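Side-chain contacts in FACT-Spt16 (Cicer arietinum, PDB 5CE6), which is a subunit of the histone chaperone FACT and, through the N-terminal domain described here, probably binds histones H3-H4: residues D52-A57 with N189-L194; T71-W76 with M87-K92; Y37-W40 with D46-G49; Y67-A72 with A193-K198; T31-F36 with V117-I122. All coordinates share one frame; numbering follows the deposited sequence.

The five contacts all help to build one lobe around its mixed sheet, yet their chemistry shifts from the middle outward. Contacts 1 and 2 are fully buried and purely apolar across their segments; they meet where strands 53-58 and 85-89 lie side by side. Contact 4 shares helix 188-196 with contact 1 and helix 69-78 with contact 2. Its apolar middle is buried too, but it is flanked by lysines and a bound acetate where the second lobe comes close. Contacts 3 and 5 both draw on helix 26-42 and are only partly buried: contact 3 adds an indole-imidazole hydrogen bond, whereas contact 5, at an outermost strand, relies on aliphatic groups alone.

Contact 1 of 5, residues D52-A57 with N189-L194; sequences DAIAVA and NGFSAL
Phe191 reaches from helix 188-196 to two branched residues of strand 53-58, Ile54 and Val56, and shows how one ring can serve alternate positions of a strand. The far end of the ring does the touching: CZ of Phe191 lies 4.0 Å from CG2 of Ile54 and 3.9 Å from CG1 of Val56, and CE2 follows slightly farther off. Both methyls approach obliquely. The two strand residues present different branches. In Ile54 it is CG2, anti to the backbone N, that meets the ring, while CG1 (chi1 -63°) carries the longer arm elsewhere; in Val56 the touching CG1 stands beside the backbone N. Ala55, between them, turns its methyl away from the helix. Shortening Phe191 to an alanine would remove the ring and would probably leave both methyls without a partner on this helix, opening a gap between helix and sheet. Neighbours enclose the ring: Trp48 meets it edge-to-face, and Leu73 and Lys69 of helix 69-78 touch it. Ile54 also packs on Phe36 and Trp40 of helix 26-42, helix 69-78 covers Val56, and strand 53-58 pairs through its backbone with strand 85-89.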
# COMPACT_ATOMS: atom_id res chain seq x y z
N ASP A 52 4.92 1.10 27.21
CA ASP A 52 6.01 1.86 27.81
C ASP A 52 7.19 1.81 26.84
O ASP A 52 8.07 2.67 26.87
CB ASP A 52 6.45 1.23 29.14
CG ASP A 52 5.29 0.95 30.07
OD1 ASP A 52 4.74 1.91 30.65
OD2 ASP A 52 4.93 -0.24 30.23
N ALA A 53 7.19 0.79 25.99
CA ALA A 53 8.24 0.61 25.00
C ALA A 53 7.65 -0.02 23.74
O ALA A 53 6.62 -0.69 23.82
CB ALA A 53 9.36 -0.27 25.56
N ILE A 54 8.27 0.21 22.58
CA ILE A 54 7.77 -0.34 21.32
C ILE A 54 8.90 -1.03 20.57
O ILE A 54 9.96 -0.44 20.36
CB ILE A 54 7.16 0.76 20.43
CG1 ILE A 54 5.94 1.39 21.11
CG2 ILE A 54 6.79 0.21 19.05
CD1 ILE A 54 5.48 2.68 20.48
N ALA A 55 8.66 -2.27 20.16
CA ALA A 55 9.67 -3.06 19.47
C ALA A 55 9.25 -3.29 18.03
O ALA A 55 8.13 -3.75 17.77
CB ALA A 55 9.88 -4.41 20.17
N VAL A 56 10.14 -2.98 17.09
CA VAL A 56 9.90 -3.30 15.69
C VAL A 56 11.07 -4.12 15.19
O VAL A 56 12.21 -3.93 15.63
CB VAL A 56 9.67 -2.05 14.80
CG1 VAL A 56 8.63 -1.12 15.42
CG2 VAL A 56 10.97 -1.31 14.55
N ALA A 57 10.81 -5.04 14.27
CA ALA A 57 11.85 -5.94 13.79
C ALA A 57 11.62 -6.33 12.34
O ALA A 57 10.49 -6.61 11.94
CB ALA A 57 11.94 -7.18 14.67
N ASN A 189 -2.33 -0.04 14.97
CA ASN A 189 -3.23 1.09 14.80
C ASN A 189 -2.54 2.41 15.12
O ASN A 189 -2.95 3.47 14.64
CB ASN A 189 -4.48 0.92 15.66
CG ASN A 189 -5.35 -0.23 15.20
OD1 ASN A 189 -5.27 -0.65 14.05
ND2 ASN A 189 -6.18 -0.75 16.09
N GLY A 190 -1.50 2.35 15.94
CA GLY A 190 -0.75 3.55 16.26
C GLY A 190 0.05 3.97 15.04
O GLY A 190 0.03 5.14 14.63
N PHE A 191 0.79 3.02 14.48
CA PHE A 191 1.56 3.30 13.27
C PHE A 191 0.66 3.72 12.10
O PHE A 191 1.02 4.62 11.33
CB PHE A 191 2.42 2.10 12.89
CG PHE A 191 3.59 1.91 13.79
CD1 PHE A 191 4.54 2.92 13.92
CD2 PHE A 191 3.76 0.74 14.52
CE1 PHE A 191 5.64 2.76 14.76
CE2 PHE A 191 4.85 0.57 15.35
CZ PHE A 191 5.79 1.58 15.47
N SER A 192 -0.51 3.09 11.98
CA SER A 192 -1.48 3.45 10.94
C SER A 192 -1.89 4.92 11.03
O SER A 192 -1.93 5.63 10.03
CB SER A 192 -2.71 2.55 11.02
OG SER A 192 -3.72 2.99 10.13
N ALA A 193 -2.19 5.37 12.25
CA ALA A 193 -2.54 6.77 12.48
C ALA A 193 -1.35 7.68 12.17
O ALA A 193 -1.49 8.73 11.55
CB ALA A 193 -3.00 6.97 13.92
N LEU A 194 -0.16 7.25 12.61
CA LEU A 194 1.05 8.01 12.39
C LEU A 194 1.36 8.21 10.90
O LEU A 194 1.75 9.31 10.49
CB LEU A 194 2.23 7.30 13.06
CG LEU A 194 3.56 8.05 13.10
CD1 LEU A 194 3.42 9.35 13.88
CD2 LEU A 194 4.61 7.16 13.73

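Contact 2 of 5, residues T71-W76 with M87-K92; sequences TALFLW and MVFTKK
The Phe74 ring carries the methyl of Met87 on one face, with CE 3.5 Å from the ring atom CE1 and displaced from the centre toward the rim. The line from the ring centroid to CE leans 26° from the normal, which makes this a CH-pi contact. The sulfur lies farther from the ring normal, SD of Met87 being 4.9 Å from the Phe74 centroid in an oblique Met-aromatic contact, and CB of Met87 reaches the ring atom CZ of Phe74 at 3.8 Å. A bend at the last torsion (chi3 59°) of an otherwise extended chain folds the methyl over the ring. The Phe89 ring is met obliquely by Leu73, whose CD2 lies 3.9 Å from CE1 of Phe89; the same ring packs edge-to-face with Phe36 of helix 26-42. A serine in place of Phe74 would probably leave the Met87 methyl without its aromatic face and let the thioether settle in other rotamers. Leu73 and Phe74 also touch Val56, so successive helix residues spread over two adjacent strands. The result is a worked case of a helix laid on a sheet: helix 69-78 links the antiparallel neighbours 53-58 and 85-89 and covers one side of them within the mixed beta sheet of the alpha/beta N-terminal lobe.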
# COMPACT_ATOMS: atom_id res chain seq x y z
N THR A 71 8.97 -2.54 8.22
CA THR A 71 9.84 -2.01 7.18
C THR A 71 9.47 -0.56 6.88
O THR A 71 10.34 0.31 6.74
CB THR A 71 9.76 -2.85 5.90
OG1 THR A 71 10.34 -4.14 6.16
CG2 THR A 71 10.52 -2.18 4.76
N ALA A 72 8.18 -0.30 6.81
CA ALA A 72 7.70 1.06 6.58
C ALA A 72 8.19 2.05 7.63
O ALA A 72 8.54 3.18 7.31
CB ALA A 72 6.18 1.07 6.49
N LEU A 73 8.23 1.63 8.90
CA LEU A 73 8.74 2.51 9.95
C LEU A 73 10.21 2.86 9.72
O LEU A 73 10.59 4.03 9.83
CB LEU A 73 8.53 1.91 11.34
CG LEU A 73 9.03 2.82 12.46
CD1 LEU A 73 8.28 4.14 12.48
CD2 LEU A 73 8.96 2.13 13.82
N PHE A 74 11.04 1.86 9.43
CA PHE A 74 12.43 2.13 9.10
C PHE A 74 12.59 3.07 7.92
O PHE A 74 13.40 3.99 7.97
CB PHE A 74 13.21 0.83 8.84
CG PHE A 74 13.65 0.12 10.07
CD1 PHE A 74 14.80 0.51 10.74
CD2 PHE A 74 12.94 -0.97 10.55
CE1 PHE A 74 15.23 -0.16 11.88
CE2 PHE A 74 13.36 -1.66 11.68
CZ PHE A 74 14.50 -1.25 12.35
N LEU A 75 11.82 2.85 6.85
CA LEU A 75 11.85 3.74 5.69
C LEU A 75 11.39 5.15 6.05
O LEU A 75 11.98 6.15 5.61
CB LEU A 75 10.98 3.16 4.56
CG LEU A 75 11.59 1.95 3.86
CD1 LEU A 75 10.56 1.24 3.00
CD2 LEU A 75 12.76 2.39 2.99
N TRP A 76 10.33 5.23 6.84
CA TRP A 76 9.77 6.51 7.24
C TRP A 76 10.76 7.29 8.09
O TRP A 76 11.01 8.48 7.86
CB TRP A 76 8.47 6.27 8.02
CG TRP A 76 7.71 7.50 8.40
CD1 TRP A 76 6.98 8.31 7.57
CD2 TRP A 76 7.55 8.03 9.72
NE1 TRP A 76 6.40 9.33 8.30
CE2 TRP A 76 6.73 9.17 9.62
CE3 TRP A 76 8.02 7.65 10.98
CZ2 TRP A 76 6.38 9.94 10.73
CZ3 TRP A 76 7.67 8.40 12.08
CH2 TRP A 76 6.87 9.54 11.95
N MET A 87 14.66 -2.88 16.52
CA MET A 87 14.75 -1.55 17.12
C MET A 87 13.70 -1.41 18.21
O MET A 87 12.52 -1.68 17.97
CB MET A 87 14.57 -0.46 16.06
CG MET A 87 14.66 0.95 16.58
SD MET A 87 14.92 2.10 15.21
CE MET A 87 13.48 1.77 14.20
N VAL A 88 14.13 -1.00 19.40
CA VAL A 88 13.22 -0.86 20.54
C VAL A 88 13.24 0.56 21.10
O VAL A 88 14.28 1.06 21.56
CB VAL A 88 13.56 -1.85 21.66
CG1 VAL A 88 12.65 -1.61 22.86
CG2 VAL A 88 13.39 -3.28 21.16
N PHE A 89 12.08 1.20 21.08
CA PHE A 89 11.94 2.56 21.59
C PHE A 89 11.51 2.52 23.04
O PHE A 89 10.57 1.80 23.37
CB PHE A 89 10.89 3.31 20.79
CG PHE A 89 11.18 3.36 19.32
CD1 PHE A 89 10.69 2.38 18.47
CD2 PHE A 89 11.94 4.40 18.80
CE1 PHE A 89 10.96 2.43 17.11
CE2 PHE A 89 12.22 4.46 17.45
CZ PHE A 89 11.73 3.48 16.60
N THR A 90 12.19 3.27 23.90
CA THR A 90 11.74 3.47 25.26
C THR A 90 11.61 4.97 25.51
O THR A 90 11.91 5.77 24.62
CB THR A 90 12.68 2.84 26.32
OG1 THR A 90 13.86 3.64 26.49
CG2 THR A 90 13.09 1.42 25.93
N LYS A 91 11.19 5.36 26.70
CA LYS A 91 11.04 6.78 27.02
C LYS A 91 12.33 7.57 26.81
O LYS A 91 12.30 8.70 26.31
CB LYS A 91 10.53 6.96 28.45
CG LYS A 91 10.07 8.38 28.77
CD LYS A 91 9.05 8.39 29.89
CE LYS A 91 7.89 9.34 29.58
NZ LYS A 91 6.56 8.75 29.92
N LYS A 92 13.46 6.98 27.18
CA LYS A 92 14.73 7.71 27.20
C LYS A 92 15.81 7.13 26.30
O LYS A 92 16.87 7.72 26.15
CB LYS A 92 15.25 7.80 28.63
CG LYS A 92 14.27 8.44 29.60
CD LYS A 92 13.90 9.84 29.13
CE LYS A 92 15.11 10.76 29.15
NZ LYS A 92 14.84 12.05 28.44

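Contact 3 of 5, residues Y37-W40 with D46-G49; sequences YSHW and DLWG
Trp48 lies against the last turns of helix 26-42, and its indole can be followed atom by atom over Trp40 and His39. CB starts the contact, 3.7 Å from CD1 of Trp40, and CG keeps a like distance from that atom. Next, CD1 of Trp48 comes to 3.5 Å from CA of Trp40, which sits over one face of the five-membered ring in a CH-pi contact. NE1 then donates to ND1 of His39 at 2.9 Å with an N-H...N angle of 157°. Each ring receives its partner nearly in its own plane, although the planes stand at 82°, so the rings meet rim to rim. For His39, chi1 of -166° carries the imidazole toward the loop, and the turn about chi2 brings ND1 to that N-H. Next to ND1 on the same rim, CE1 of His39 lies 3.7 Å from CD1 of Leu47. Farther out, CZ2 of Trp48 lies 3.8 Å from ND1 of His39, and the six-membered ring meets Phe36. Trp40 donates its own NE1 to the carbonyl of Ser51. The loop thus folds back on its parent helix, with Trp48 against Ile54 of strand 53-58 and His39 and Leu47 on Ala193 of helix 188-196.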
# COMPACT_ATOMS: atom_id res chain seq x y z
N TYR A 37 7.23 10.11 18.90
CA TYR A 37 7.17 10.18 20.36
C TYR A 37 5.99 11.01 20.88
O TYR A 37 5.38 10.66 21.90
CB TYR A 37 8.49 10.69 20.96
CG TYR A 37 9.46 9.57 21.25
CD1 TYR A 37 10.03 8.83 20.22
CD2 TYR A 37 9.79 9.25 22.55
CE1 TYR A 37 10.91 7.80 20.49
CE2 TYR A 37 10.68 8.22 22.84
CZ TYR A 37 11.23 7.49 21.79
OH TYR A 37 12.11 6.47 22.05
N SER A 38 5.66 12.08 20.17
CA SER A 38 4.50 12.90 20.52
C SER A 38 3.20 12.13 20.41
O SER A 38 2.37 12.13 21.33
CB SER A 38 4.44 14.14 19.63
OG SER A 38 5.45 15.07 20.00
N HIS A 39 3.02 11.46 19.28
CA HIS A 39 1.79 10.72 18.98
C HIS A 39 1.66 9.57 19.96
O HIS A 39 0.58 9.32 20.51
CB HIS A 39 1.84 10.20 17.54
CG HIS A 39 0.52 9.73 17.02
ND1 HIS A 39 -0.01 8.50 17.34
CD2 HIS A 39 -0.37 10.32 16.19
CE1 HIS A 39 -1.18 8.35 16.73
NE2 HIS A 39 -1.42 9.44 16.03
N TRP A 40 2.78 8.89 20.20
CA TRP A 40 2.85 7.79 21.14
C TRP A 40 2.37 8.27 22.51
O TRP A 40 1.55 7.62 23.15
CB TRP A 40 4.30 7.28 21.21
CG TRP A 40 4.53 6.12 22.11
CD1 TRP A 40 3.59 5.35 22.74
CD2 TRP A 40 5.81 5.59 22.49
NE1 TRP A 40 4.21 4.37 23.49
CE2 TRP A 40 5.57 4.50 23.35
CE3 TRP A 40 7.13 5.93 22.19
CZ2 TRP A 40 6.61 3.74 23.91
CZ3 TRP A 40 8.16 5.18 22.74
CH2 TRP A 40 7.89 4.11 23.59
N ASP A 46 -5.05 4.82 23.84
CA ASP A 46 -6.06 4.70 22.80
C ASP A 46 -5.58 3.97 21.55
O ASP A 46 -6.32 3.17 20.97
CB ASP A 46 -6.57 6.10 22.43
CG ASP A 46 -8.00 6.09 21.93
OD1 ASP A 46 -8.71 5.08 22.15
OD2 ASP A 46 -8.42 7.11 21.34
N LEU A 47 -4.34 4.23 21.15
CA LEU A 47 -3.81 3.70 19.90
C LEU A 47 -2.53 2.90 20.10
O LEU A 47 -2.18 2.08 19.26
CB LEU A 47 -3.54 4.85 18.93
CG LEU A 47 -4.76 5.60 18.42
CD1 LEU A 47 -4.35 6.63 17.41
CD2 LEU A 47 -5.76 4.62 17.83
N TRP A 48 -1.84 3.14 21.21
CA TRP A 48 -0.53 2.51 21.41
C TRP A 48 -0.53 1.46 22.52
O TRP A 48 0.52 1.17 23.10
CB TRP A 48 0.55 3.57 21.66
CG TRP A 48 0.75 4.46 20.49
CD1 TRP A 48 0.21 5.71 20.31
CD2 TRP A 48 1.53 4.19 19.31
NE1 TRP A 48 0.62 6.22 19.10
CE2 TRP A 48 1.43 5.31 18.47
CE3 TRP A 48 2.30 3.10 18.89
CZ2 TRP A 48 2.07 5.38 17.23
CZ3 TRP A 48 2.94 3.17 17.66
CH2 TRP A 48 2.83 4.30 16.85
N GLY A 49 -1.71 0.90 22.80
CA GLY A 49 -1.86 -0.19 23.75
C GLY A 49 -1.22 -0.00 25.11
O GLY A 49 -0.76 -0.98 25.72

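Contact 4 of 5, residues Y67-A72 with A193-K198; sequences YLKSTA and ALFAAK. With ACT (acetate ion), chain B.
Ala72 and Lys69, on one side of helix 69-78, meet Phe195 from helix 188-196, and the contact divides into apolar, polar and anion-binding parts. The apolar part is small and centred on one ring atom: CE2 of Phe195 lies 4.1 Å from CB of Ala72, which approaches obliquely, and 4.2 Å from CG of Lys69, which lies at the ring edge. Phe195 has CG beside its backbone N (chi1 -61°), a setting that sends the ring across to helix 69-78, where Trp76 also meets it edge-to-face.

The polar part belongs to two lysines. Lys69 lends only CG to the ring edge and carries its ammonium group on to a salt bridge with Glu382. Lys198 folds back so that NZ donates to O of Phe195 at 2.9 Å, tilted 29° from the carbonyl plane, while a salt bridge to Glu385 gives the same nitrogen a second partner.

The anion is an acetate, probably from the crystallisation liquor, lying alongside the first turn of helix 69-78. The backbone N of Leu68 donates to its O at 2.8 Å and 169°, a nearly straight bond, and Arg305 also binds the ion. CG2 of Thr71 packs 3.5 Å from the acetate carbon, and the acetate methyl touches CB of Ala72. Ring, lysines and acetate together mark the junction at which the N-terminal lobe meets the M24 peptidase-like part of the chain.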
# COMPACT_ATOMS: atom_id res chain seq x y z
N TYR A 67 4.59 -6.53 2.02
CA TYR A 67 4.84 -5.24 2.65
C TYR A 67 4.79 -5.42 4.15
O TYR A 67 3.91 -6.11 4.66
CB TYR A 67 3.81 -4.21 2.21
CG TYR A 67 4.04 -3.69 0.82
CD1 TYR A 67 3.75 -4.48 -0.29
CD2 TYR A 67 4.57 -2.43 0.60
CE1 TYR A 67 3.97 -4.02 -1.57
CE2 TYR A 67 4.81 -1.96 -0.68
CZ TYR A 67 4.49 -2.77 -1.76
OH TYR A 67 4.72 -2.32 -3.05
N LEU A 68 5.75 -4.83 4.85
CA LEU A 68 5.75 -4.89 6.30
C LEU A 68 5.65 -3.51 6.89
O LEU A 68 6.38 -2.60 6.49
CB LEU A 68 7.02 -5.55 6.83
CG LEU A 68 7.20 -7.03 6.54
CD1 LEU A 68 8.48 -7.52 7.21
CD2 LEU A 68 6.00 -7.81 7.04
N LYS A 69 4.75 -3.36 7.85
CA LYS A 69 4.64 -2.12 8.58
C LYS A 69 5.96 -1.80 9.31
O LYS A 69 6.33 -0.65 9.47
CB LYS A 69 3.48 -2.20 9.57
CG LYS A 69 3.06 -0.87 10.15
CD LYS A 69 1.77 -1.00 10.95
CE LYS A 69 0.61 -0.27 10.26
NZ LYS A 69 0.10 -0.97 9.04
N SER A 70 6.68 -2.83 9.75
CA SER A 70 7.95 -2.58 10.42
C SER A 70 8.96 -2.00 9.44
O SER A 70 9.73 -1.09 9.78
CB SER A 70 8.49 -3.88 11.01
OG SER A 70 8.53 -4.88 10.02
N THR A 71 8.97 -2.54 8.22
CA THR A 71 9.84 -2.01 7.18
C THR A 71 9.47 -0.56 6.88
O THR A 71 10.34 0.31 6.74
CB THR A 71 9.76 -2.85 5.90
OG1 THR A 71 10.34 -4.14 6.16
CG2 THR A 71 10.52 -2.18 4.76
N ALA A 72 8.18 -0.30 6.81
CA ALA A 72 7.70 1.06 6.58
C ALA A 72 8.19 2.05 7.63
O ALA A 72 8.54 3.18 7.31
CB ALA A 72 6.18 1.07 6.49
N ALA A 193 -2.19 5.37 12.25
CA ALA A 193 -2.54 6.77 12.48
C ALA A 193 -1.35 7.68 12.17
O ALA A 193 -1.49 8.73 11.55
CB ALA A 193 -3.00 6.97 13.92
N LEU A 194 -0.16 7.25 12.61
CA LEU A 194 1.05 8.01 12.39
C LEU A 194 1.36 8.21 10.90
O LEU A 194 1.75 9.31 10.49
CB LEU A 194 2.23 7.30 13.06
CG LEU A 194 3.56 8.05 13.10
CD1 LEU A 194 3.42 9.35 13.88
CD2 LEU A 194 4.61 7.16 13.73
N PHE A 195 1.18 7.16 10.11
CA PHE A 195 1.50 7.22 8.69
C PHE A 195 0.35 7.81 7.86
O PHE A 195 0.54 8.10 6.69
CB PHE A 195 1.82 5.83 8.12
CG PHE A 195 3.00 5.14 8.76
CD1 PHE A 195 4.07 5.87 9.28
CD2 PHE A 195 3.03 3.76 8.84
CE1 PHE A 195 5.15 5.22 9.87
CE2 PHE A 195 4.12 3.09 9.43
CZ PHE A 195 5.17 3.83 9.94
N ALA A 196 -0.81 8.02 8.48
CA ALA A 196 -2.04 8.34 7.74
C ALA A 196 -2.02 9.67 6.98
O ALA A 196 -2.46 9.73 5.83
CB ALA A 196 -3.25 8.29 8.67
N ALA A 197 -1.55 10.72 7.63
CA ALA A 197 -1.49 12.03 6.98
C ALA A 197 -0.07 12.33 6.49
O ALA A 197 0.86 12.43 7.28
CB ALA A 197 -1.97 13.13 7.92
N LYS A 198 0.07 12.46 5.18
CA LYS A 198 1.39 12.66 4.57
C LYS A 198 1.83 14.12 4.62
O LYS A 198 1.00 15.05 4.53
CB LYS A 198 1.36 12.20 3.10
CG LYS A 198 1.61 10.71 2.88
CD LYS A 198 0.45 9.87 3.31
CE LYS A 198 0.74 8.37 3.15
NZ LYS A 198 -0.21 7.60 3.97
C ACT B . 7.61 -2.28 2.81
O ACT B . 7.63 -3.46 3.22
OXT ACT B . 8.26 -2.05 1.76
CH3 ACT B . 6.84 -1.21 3.53

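Contact 5 of 5, residues T31-F36 with V117-I122; sequences TRLKAF and VGVEII
Leu33 and Lys34 meet Val117 without a polar bond between the two segments; the shortest backbone bond inside them is the helical one from N of Phe36 to O of Arg32, at 2.9 Å. The setting is the outer margin of the six-stranded mixed sheet of the N-terminal lobe, where helix 26-42 packs against the turn that joins helix 110-117 to the outermost strand 120-125. Gly118 leaves the helix directly after Val117 with a positive phi, which favours glycine, and its carbonyl receives the ammonium group of Lys92.

Val117 sets its two methyls against two successive residues of the helix. CG2, the branch lying between the backbone N and the carbonyl carbon, reaches Leu33, coming to 3.5 Å from CD2 and 3.8 Å from CG. The two side chains cross at about a right angle, and the methyl lies against the CG-CD2 arm of the leucine. Leu33 has CG anti to the backbone N (chi1 -170°), which extends its branches from the helix toward the turn. Its CD2 also comes within 4.3 Å of CG2 of Val119, a looser touch, and the leucine is further packed by Ala113 of helix 110-117 and Ile94 of strand 93-98. Val117 and Val119 both touch Tyr37, one turn along helix 26-42.

Lys34 takes part through its backbone end rather than its charge, and its carbonyl is hydrogen-bonded by OG of Ser38. The other valine methyl, CG1 of Val117, rests directly on the helix backbone, 3.6 Å from CA of Lys34 and 3.8 Å from O of Leu33.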
# COMPACT_ATOMS: atom_id res chain seq x y z
N THR A 31 12.43 15.29 12.84
CA THR A 31 11.03 15.69 12.74
C THR A 31 10.11 14.50 12.94
O THR A 31 9.12 14.58 13.69
CB THR A 31 10.74 16.34 11.37
OG1 THR A 31 11.48 17.56 11.26
CG2 THR A 31 9.26 16.65 11.24
N ARG A 32 10.44 13.39 12.30
CA ARG A 32 9.61 12.20 12.38
C ARG A 32 9.73 11.46 13.72
O ARG A 32 8.74 10.93 14.21
CB ARG A 32 9.85 11.30 11.17
CG ARG A 32 9.26 11.91 9.89
CD ARG A 32 9.51 11.08 8.65
NE ARG A 32 9.10 11.82 7.45
CZ ARG A 32 9.29 11.41 6.20
NH1 ARG A 32 9.89 10.26 5.95
NH2 ARG A 32 8.88 12.17 5.19
N LEU A 33 10.93 11.47 14.32
CA LEU A 33 11.09 10.86 15.64
C LEU A 33 10.26 11.63 16.67
O LEU A 33 9.62 11.05 17.55
CB LEU A 33 12.57 10.81 16.06
CG LEU A 33 12.94 10.00 17.31
CD1 LEU A 33 12.54 8.55 17.13
CD2 LEU A 33 14.43 10.11 17.61
N LYS A 34 10.27 12.96 16.54
CA LYS A 34 9.46 13.81 17.41
C LYS A 34 7.98 13.53 17.22
O LYS A 34 7.23 13.37 18.19
CB LYS A 34 9.76 15.28 17.11
CG LYS A 34 9.34 16.25 18.21
CD LYS A 34 10.46 17.25 18.48
CE LYS A 34 11.12 17.70 17.18
NZ LYS A 34 12.39 18.44 17.42
N ALA A 35 7.56 13.45 15.96
CA ALA A 35 6.17 13.16 15.62
C ALA A 35 5.74 11.83 16.23
O ALA A 35 4.66 11.74 16.82
CB ALA A 35 5.98 13.14 14.11
N PHE A 36 6.59 10.82 16.10
CA PHE A 36 6.36 9.50 16.68
C PHE A 36 6.22 9.58 18.21
O PHE A 36 5.22 9.13 18.77
CB PHE A 36 7.50 8.56 16.26
CG PHE A 36 7.44 7.18 16.87
CD1 PHE A 36 6.23 6.58 17.18
CD2 PHE A 36 8.62 6.50 17.15
CE1 PHE A 36 6.19 5.31 17.75
CE2 PHE A 36 8.59 5.23 17.71
CZ PHE A 36 7.38 4.64 18.01
N VAL A 117 14.27 14.37 20.82
CA VAL A 117 13.34 13.82 21.81
C VAL A 117 13.99 13.47 23.14
O VAL A 117 13.35 12.87 24.01
CB VAL A 117 12.57 12.59 21.27
CG1 VAL A 117 11.60 13.00 20.19
CG2 VAL A 117 13.54 11.55 20.73
N GLY A 118 15.26 13.82 23.30
CA GLY A 118 15.97 13.57 24.54
C GLY A 118 16.32 12.11 24.76
O GLY A 118 16.52 11.68 25.91
N VAL A 119 16.42 11.33 23.69
CA VAL A 119 16.74 9.91 23.84
C VAL A 119 18.18 9.54 23.49
O VAL A 119 18.82 10.17 22.64
CB VAL A 119 15.77 9.00 23.04
CG1 VAL A 119 14.33 9.28 23.43
CG2 VAL A 119 15.98 9.16 21.54
N GLU A 120 18.67 8.49 24.15
CA GLU A 120 19.99 7.96 23.92
C GLU A 120 19.88 6.73 23.02
O GLU A 120 19.24 5.75 23.39
CB GLU A 120 20.61 7.57 25.26
CG GLU A 120 22.03 7.09 25.21
CD GLU A 120 22.50 6.60 26.57
OE1 GLU A 120 21.64 6.49 27.48
OE2 GLU A 120 23.71 6.33 26.73
N ILE A 121 20.49 6.78 21.84
CA ILE A 121 20.55 5.61 20.98
C ILE A 121 21.66 4.66 21.42
O ILE A 121 22.81 5.06 21.57
CB ILE A 121 20.76 6.01 19.53
CG1 ILE A 121 19.50 6.72 19.03
CG2 ILE A 121 21.08 4.80 18.67
CD1 ILE A 121 19.54 7.08 17.60
N ILE A 122 21.29 3.40 21.64
CA ILE A 122 22.25 2.40 22.10
C ILE A 122 22.38 1.34 21.03
O ILE A 122 21.40 0.67 20.71
CB ILE A 122 21.78 1.75 23.40
CG1 ILE A 122 21.57 2.81 24.48
CG2 ILE A 122 22.79 0.70 23.88
CD1 ILE A 122 22.81 3.61 24.78